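Local coordinates for protein endo-beta-mannanase (Rhizomucor miehei, PDB 4QP0) that probably hydrolyses internal beta-1,4-mannosidic linkages in mannans, galactomannans and glucomannans, as a secreted fungal enzyme of glycoside hydrolase family 5, at residues 35-38 / 39-43; 139-142 / 143-146; 158-161 / 162-165. One frame throughout, in Å; residues are numbered along the deposited sequence.

Interaction 1: residues 35-38 / 39-43; sequences SNVK and QVFSD
V37 lies alongside F41, one turn further on in helix 34-47, the two side chains pointing the same way and V37 CG1 resting 3.9 Å from F41 CE2. This helix is the crossover of a beta-alpha-beta unit of the TIM barrel, leading from strand 17-25 to strand 51-55, and V37 and F41 sit on its buried side. The valine turns CG1 anti to its backbone N (chi1 172°), which sends that methyl forward along the helix to the phenyl ring. The same ring lies against the V37 carbonyl, F41 CD2 coming to 3.2 Å from V37 O in an oblique approach. Beyond the pair, V37 packs on I92 and F41 on Q95 and A96 of the next helix, 87-98, so the contact belongs to the seam between neighbouring barrel helices. Backbone bonds hold the turn: Q39 N donates to S35 O, and V40 N reaches N36 O at 3.0 Å with a nearly straight N-H (165°). N36 O is also brushed by the V40 methyl CG2. K38, extended beyond CG, reaches a weak bond with the Y91 hydroxyl. Its carbonyl accepts the amide of S42, with S42 N 3.1 Å from K38 O; S42 OG stands 3.1 Å from that same K38 O and 3.2 Å from Q39 O, and its single proton could serve either.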
loop_
_atom_site.group_PDB
_atom_site.type_symbol
_atom_site.label_atom_id
_atom_site.label_comp_id
_atom_site.label_asym_id
_atom_site.label_seq_id
_atom_site.Cartn_x
_atom_site.Cartn_y
_atom_site.Cartn_z
ATOM N N SER A 35 16.991 15.435 -4.325
ATOM C CA SER A 35 17.798 14.744 -5.332
ATOM C C SER A 35 17.415 13.260 -5.412
ATOM O O SER A 35 17.336 12.684 -6.505
ATOM C CB SER A 35 19.283 14.895 -5.003
ATOM O OG SER A 35 20.087 14.197 -5.935
ATOM N N ASN A 36 17.154 12.665 -4.248
ATOM C CA ASN A 36 16.800 11.251 -4.160
ATOM C C ASN A 36 15.354 10.943 -4.533
ATOM O O ASN A 36 15.064 9.857 -5.040
ATOM C CB ASN A 36 17.137 10.685 -2.778
ATOM C CG ASN A 36 18.626 10.460 -2.583
ATOM O OD1 ASN A 36 19.387 10.326 -3.548
ATOM N ND2 ASN A 36 19.049 10.404 -1.324
ATOM N N VAL A 37 14.458 11.897 -4.295
ATOM C CA VAL A 37 13.068 11.777 -4.733
ATOM C C VAL A 37 13.035 11.755 -6.253
ATOM O O VAL A 37 12.330 10.942 -6.845
ATOM C CB VAL A 37 12.174 12.910 -4.170
ATOM C CG1 VAL A 37 10.789 12.885 -4.801
ATOM C CG2 VAL A 37 12.057 12.796 -2.654
ATOM N N LYS A 38 13.817 12.642 -6.865
ATOM C CA LYS A 38 13.981 12.694 -8.320
ATOM C C LYS A 38 14.614 11.420 -8.872
ATOM O O LYS A 38 14.209 10.923 -9.924
ATOM C CB LYS A 38 14.825 13.913 -8.725
ATOM C CG LYS A 38 14.018 15.138 -9.143
ATOM C CD LYS A 38 14.840 16.420 -9.043
ATOM C CE LYS A 38 14.142 17.577 -9.750
ATOM N NZ LYS A 38 14.523 18.931 -9.238
ATOM N N GLN A 39 15.606 10.905 -8.148
ATOM C CA GLN A 39 16.324 9.687 -8.527
ATOM C C GLN A 39 15.387 8.481 -8.616
ATOM O O GLN A 39 15.423 7.738 -9.599
ATOM C CB GLN A 39 17.453 9.415 -7.527
ATOM C CG GLN A 39 18.395 8.279 -7.896
ATOM C CD GLN A 39 19.415 8.674 -8.948
ATOM O OE1 GLN A 39 20.594 8.860 -8.641
ATOM N NE2 GLN A 39 18.967 8.812 -10.194
ATOM N N VAL A 40 14.546 8.305 -7.594
ATOM C CA VAL A 40 13.550 7.236 -7.574
ATOM C C VAL A 40 12.777 7.215 -8.892
ATOM O O VAL A 40 12.714 6.181 -9.564
ATOM C CB VAL A 40 12.599 7.370 -6.364
ATOM C CG1 VAL A 40 11.366 6.486 -6.510
ATOM C CG2 VAL A 40 13.333 7.032 -5.078
ATOM N N PHE A 41 12.237 8.369 -9.281
ATOM C CA PHE A 41 11.387 8.452 -10.465
ATOM C C PHE A 41 12.109 8.235 -11.791
ATOM O O PHE A 41 11.533 7.652 -12.702
ATOM C CB PHE A 41 10.573 9.748 -10.478
ATOM C CG PHE A 41 9.561 9.829 -9.372
ATOM C CD1 PHE A 41 8.627 8.812 -9.186
ATOM C CD2 PHE A 41 9.543 10.916 -8.507
ATOM C CE1 PHE A 41 7.703 8.880 -8.153
ATOM C CE2 PHE A 41 8.615 10.992 -7.476
ATOM C CZ PHE A 41 7.699 9.973 -7.299
ATOM N N SER A 42 13.353 8.686 -11.913
ATOM C CA SER A 42 14.096 8.455 -13.163
ATOM C C SER A 42 14.591 7.008 -13.282
ATOM O O SER A 42 14.641 6.457 -14.383
ATOM C CB SER A 42 15.232 9.467 -13.355
ATOM O OG SER A 42 15.984 9.617 -12.171
ATOM N N ASP A 43 14.933 6.391 -12.147
ATOM C CA ASP A 43 15.273 4.965 -12.114
ATOM C C ASP A 43 14.056 4.129 -12.507
ATOM O O ASP A 43 14.150 3.241 -13.361
ATOM C CB ASP A 43 15.765 4.540 -10.725
ATOM C CG ASP A 43 17.153 5.077 -10.384
ATOM O OD1 ASP A 43 17.722 5.887 -11.150
ATOM O OD2 ASP A 43 17.678 4.677 -9.321
#

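Interaction 2: residues 139-142 / 143-146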
loop_
_atom_site.group_PDB
_atom_site.type_symbol
_atom_site.label_atom_id
_atom_site.label_comp_id
_atom_site.label_asym_id
_atom_site.label_seq_id
_atom_site.Cartn_x
_atom_site.Cartn_y
_atom_site.Cartn_z
ATOM N N ILE A 139 -11.434 6.999 15.432
ATOM C CA ILE A 139 -11.915 6.998 14.043
ATOM C C ILE A 139 -12.106 8.425 13.495
ATOM O O ILE A 139 -11.826 8.688 12.321
ATOM C CB ILE A 139 -13.242 6.196 13.903
ATOM C CG1 ILE A 139 -13.041 4.726 14.303
ATOM C CG2 ILE A 139 -13.817 6.302 12.491
ATOM C CD1 ILE A 139 -14.326 3.936 14.502
ATOM N N ASP A 140 -12.583 9.336 14.347
ATOM C CA ASP A 140 -12.814 10.731 13.946
ATOM C C ASP A 140 -11.516 11.497 13.689
ATOM O O ASP A 140 -11.491 12.439 12.884
ATOM C CB ASP A 140 -13.678 11.457 14.973
ATOM C CG ASP A 140 -15.140 11.079 14.866
ATOM O OD1 ASP A 140 -15.551 10.573 13.797
ATOM O OD2 ASP A 140 -15.883 11.293 15.847
ATOM N N SER A 141 -10.453 11.074 14.368
ATOM C CA SER A 141 -9.120 11.623 14.169
ATOM C C SER A 141 -8.504 11.095 12.874
ATOM O O SER A 141 -7.787 11.823 12.179
ATOM C CB SER A 141 -8.227 11.289 15.362
ATOM O OG SER A 141 -6.985 11.959 15.279
ATOM N N PHE A 142 -8.779 9.831 12.549
ATOM C CA PHE A 142 -8.343 9.270 11.275
ATOM C C PHE A 142 -9.103 9.952 10.144
ATOM O O PHE A 142 -8.510 10.318 9.126
ATOM C CB PHE A 142 -8.508 7.740 11.238
ATOM C CG PHE A 142 -7.852 7.073 10.041
ATOM C CD1 PHE A 142 -6.742 7.647 9.401
ATOM C CD2 PHE A 142 -8.332 5.848 9.564
ATOM C CE1 PHE A 142 -6.150 7.029 8.304
ATOM C CE2 PHE A 142 -7.734 5.225 8.468
ATOM C CZ PHE A 142 -6.646 5.816 7.839
ATOM N N LYS A 143 -10.404 10.152 10.345
ATOM C CA LYS A 143 -11.238 10.829 9.358
ATOM C C LYS A 143 -10.756 12.252 9.064
ATOM O O LYS A 143 -10.473 12.589 7.906
ATOM C CB LYS A 143 -12.698 10.841 9.795
ATOM C CG LYS A 143 -13.430 9.541 9.528
ATOM C CD LYS A 143 -14.844 9.607 10.084
ATOM C CE LYS A 143 -15.620 8.343 9.743
ATOM N NZ LYS A 143 -16.997 8.379 10.305
ATOM N N GLU A 144 -10.638 13.074 10.103
ATOM C CA GLU A 144 -10.177 14.451 9.922
ATOM C C GLU A 144 -8.816 14.523 9.207
ATOM O O GLU A 144 -8.569 15.456 8.445
ATOM C CB GLU A 144 -10.188 15.242 11.242
ATOM C CG GLU A 144 -9.146 14.831 12.279
ATOM C CD GLU A 144 -9.195 15.656 13.567
ATOM O OE1 GLU A 144 -8.465 15.305 14.530
ATOM O OE2 GLU A 144 -9.955 16.653 13.621
ATOM N N TYR A 145 -7.960 13.524 9.430
ATOM C CA TYR A 145 -6.677 13.433 8.728
ATOM C C TYR A 145 -6.896 13.143 7.248
ATOM O O TYR A 145 -6.311 13.811 6.385
ATOM C CB TYR A 145 -5.769 12.373 9.354
ATOM C CG TYR A 145 -4.434 12.208 8.651
ATOM C CD1 TYR A 145 -3.441 13.183 8.761
ATOM C CD2 TYR A 145 -4.162 11.080 7.873
ATOM C CE1 TYR A 145 -2.214 13.041 8.131
ATOM C CE2 TYR A 145 -2.934 10.931 7.226
ATOM C CZ TYR A 145 -1.962 11.911 7.359
ATOM O OH TYR A 145 -0.742 11.780 6.729
ATOM N N ILE A 146 -7.750 12.155 6.967
ATOM C CA ILE A 146 -8.105 11.778 5.599
ATOM C C ILE A 146 -8.661 12.987 4.853
ATOM O O ILE A 146 -8.193 13.309 3.761
ATOM C CB ILE A 146 -9.086 10.581 5.577
ATOM C CG1 ILE A 146 -8.327 9.288 5.858
ATOM C CG2 ILE A 146 -9.837 10.479 4.252
ATOM C CD1 ILE A 146 -9.219 8.121 6.227
#
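With chi1 at -170°, F142 swings its ring forward along helix 136-151, while I146, with CG1 beside its own backbone N (chi1 -77°) and the chain then extended, reaches back over that ring. The outcome is a CH-pi contact: methyl CD1 of I146 sits 3.8 Å from the centroid of the F142 ring, only 8° off the ring normal, so it is centred on one face and nearly equidistant from all six carbons. The ring of F132 also meets it, and W198 and Y120 pack against F142 as well. On the neighbouring flank K143 stretches back fully extended beside I139, its CE 3.9 Å from I139 CG2. D140 leans over the same lysine, but OD1 of D140 is still 4.4 Å from K143 NZ, too far for a salt bridge; K143 NZ also makes a long, weak ion pair with E201. E144 CG lies 3.3 Å from S141 O. Four backbone bonds, each from N of residue i+4 to O of residue i, hold the two turns, the shortest from K143 N to I139 O at 2.8 Å. Y145 turns to another side, where its hydroxyl bonds the carbonyl of L56. This is the i/i+4 aromatic-aliphatic packing of an amphipathic helix, here on the outer layer of a TIM barrel and wedged against helices 116-124 and 192-209.

Interaction 3: residues 158-161 / 162-165; sequences GVKY and KDDP
V159 presents methyl CG1, anti to its backbone N at chi1 -169°, to the backbone and side chain of D164, 3.9 Å from D164 CA. The carboxylate of D164 lies past this methyl, its CG 4.0 Å from V159 CG1, while OD1 is taken by the hydroxyl of T166. K162 places CG between its backbone N and carbonyl carbon (chi1 63°) and is extended from there, which runs it beside the equally extended K160; CD of K160 and CE of K162 meet at 4.1 Å. K162 NZ is hydrogen-bonded to N151; K160 NZ and K162 NZ, 4.7 Å apart, probably repel weakly. D163 lies along the K160 chain, with OD2 3.8 Å from K160 CB. Between these side chains the backbone makes a short 3-10 turn in the loop that carries the TIM barrel from helix 136-151 into strand 167-171: D163 N donates to K160 O at 3.0 Å, and D164 N to Y161 O at 2.9 Å. Y161 turns its ring away from the turn, inward against I89 and I93 of helix 87-98 and W170 of strand 167-171, and its hydroxyl bonds D90. The carbonyl of K162 and OD1 of D163 both receive the side-chain amide of N212, the second bond weak.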
loop_
_atom_site.group_PDB
_atom_site.type_symbol
_atom_site.label_atom_id
_atom_site.label_comp_id
_atom_site.label_asym_id
_atom_site.label_seq_id
_atom_site.Cartn_x
_atom_site.Cartn_y
_atom_site.Cartn_z
ATOM N N GLY A 158 -0.914 23.690 -7.327
ATOM C CA GLY A 158 -2.255 24.261 -7.188
ATOM C C GLY A 158 -3.412 23.278 -7.285
ATOM O O GLY A 158 -4.576 23.668 -7.146
ATOM N N VAL A 159 -3.086 22.009 -7.521
ATOM C CA VAL A 159 -4.071 20.938 -7.674
ATOM C C VAL A 159 -4.362 20.273 -6.327
ATOM O O VAL A 159 -3.439 19.844 -5.624
ATOM C CB VAL A 159 -3.585 19.860 -8.682
ATOM C CG1 VAL A 159 -4.720 18.907 -9.026
ATOM C CG2 VAL A 159 -3.034 20.499 -9.959
ATOM N N LYS A 160 -5.645 20.194 -5.967
ATOM C CA LYS A 160 -6.061 19.477 -4.762
ATOM C C LYS A 160 -5.730 18.001 -4.955
ATOM O O LYS A 160 -5.801 17.498 -6.079
ATOM C CB LYS A 160 -7.558 19.649 -4.492
ATOM C CG LYS A 160 -7.993 21.081 -4.217
ATOM C CD LYS A 160 -9.382 21.143 -3.598
ATOM C CE LYS A 160 -9.901 22.572 -3.573
ATOM N NZ LYS A 160 -11.231 22.675 -2.909
ATOM N N TYR A 161 -5.359 17.320 -3.867
ATOM C CA TYR A 161 -5.010 15.895 -3.917
ATOM C C TYR A 161 -6.129 15.082 -4.545
ATOM O O TYR A 161 -5.896 14.343 -5.509
ATOM C CB TYR A 161 -4.685 15.362 -2.522
ATOM C CG TYR A 161 -3.316 15.741 -2.008
ATOM C CD1 TYR A 161 -2.610 16.826 -2.548
ATOM C CD2 TYR A 161 -2.732 15.032 -0.967
ATOM C CE1 TYR A 161 -1.356 17.176 -2.075
ATOM C CE2 TYR A 161 -1.479 15.383 -0.478
ATOM C CZ TYR A 161 -0.796 16.451 -1.037
ATOM O OH TYR A 161 0.449 16.788 -0.554
ATOM N N LYS A 162 -7.345 15.255 -4.026
ATOM C CA LYS A 162 -8.515 14.556 -4.542
ATOM C C LYS A 162 -8.790 14.788 -6.039
ATOM O O LYS A 162 -9.497 14.005 -6.671
ATOM C CB LYS A 162 -9.750 14.898 -3.713
ATOM C CG LYS A 162 -10.159 16.356 -3.750
ATOM C CD LYS A 162 -11.260 16.617 -2.736
ATOM C CE LYS A 162 -11.863 18.001 -2.925
ATOM N NZ LYS A 162 -12.854 18.356 -1.863
ATOM N N ASP A 163 -8.245 15.865 -6.598
ATOM C CA ASP A 163 -8.454 16.163 -8.012
ATOM C C ASP A 163 -7.213 15.848 -8.850
ATOM O O ASP A 163 -7.193 16.115 -10.048
ATOM C CB ASP A 163 -8.881 17.620 -8.206
ATOM C CG ASP A 163 -10.208 17.941 -7.523
ATOM O OD1 ASP A 163 -11.131 17.096 -7.538
ATOM O OD2 ASP A 163 -10.326 19.055 -6.975
ATOM N N ASP A 164 -6.198 15.258 -8.221
ATOM C CA ASP A 164 -4.924 15.018 -8.891
ATOM C C ASP A 164 -4.805 13.654 -9.601
ATOM O O ASP A 164 -4.644 12.631 -8.945
ATOM C CB ASP A 164 -3.759 15.214 -7.916
ATOM C CG ASP A 164 -2.494 15.658 -8.617
ATOM O OD1 ASP A 164 -2.285 15.256 -9.781
ATOM O OD2 ASP A 164 -1.713 16.424 -8.012
ATOM N N PRO A 165 -4.856 13.650 -10.945
ATOM C CA PRO A 165 -4.682 12.461 -11.809
ATOM C C PRO A 165 -3.363 11.718 -11.619
ATOM O O PRO A 165 -3.250 10.556 -12.027
ATOM C CB PRO A 165 -4.717 13.046 -13.221
ATOM C CG PRO A 165 -4.317 14.475 -13.042
ATOM C CD PRO A 165 -4.992 14.871 -11.756
#

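Overall arrangement
All three contacts are short-range and follow one another along the chain, each in the layer around the TIM barrel, with centres 18 to 20 Å from the centre of the chain. Interactions 2 and 3 are the nearest pair, their closest atoms about 7 Å apart, and consecutive in the fold: helix 136-151 of interaction 2 is followed by the loop of interaction 3, where K162 returns to bond N151 at the end of that helix. Interactions 1 and 3, about 11 Å apart at their nearest atoms, share a neighbour, since both pack on helix 87-98. Interactions 1 and 2 lie farthest apart, centres 31 Å from each other.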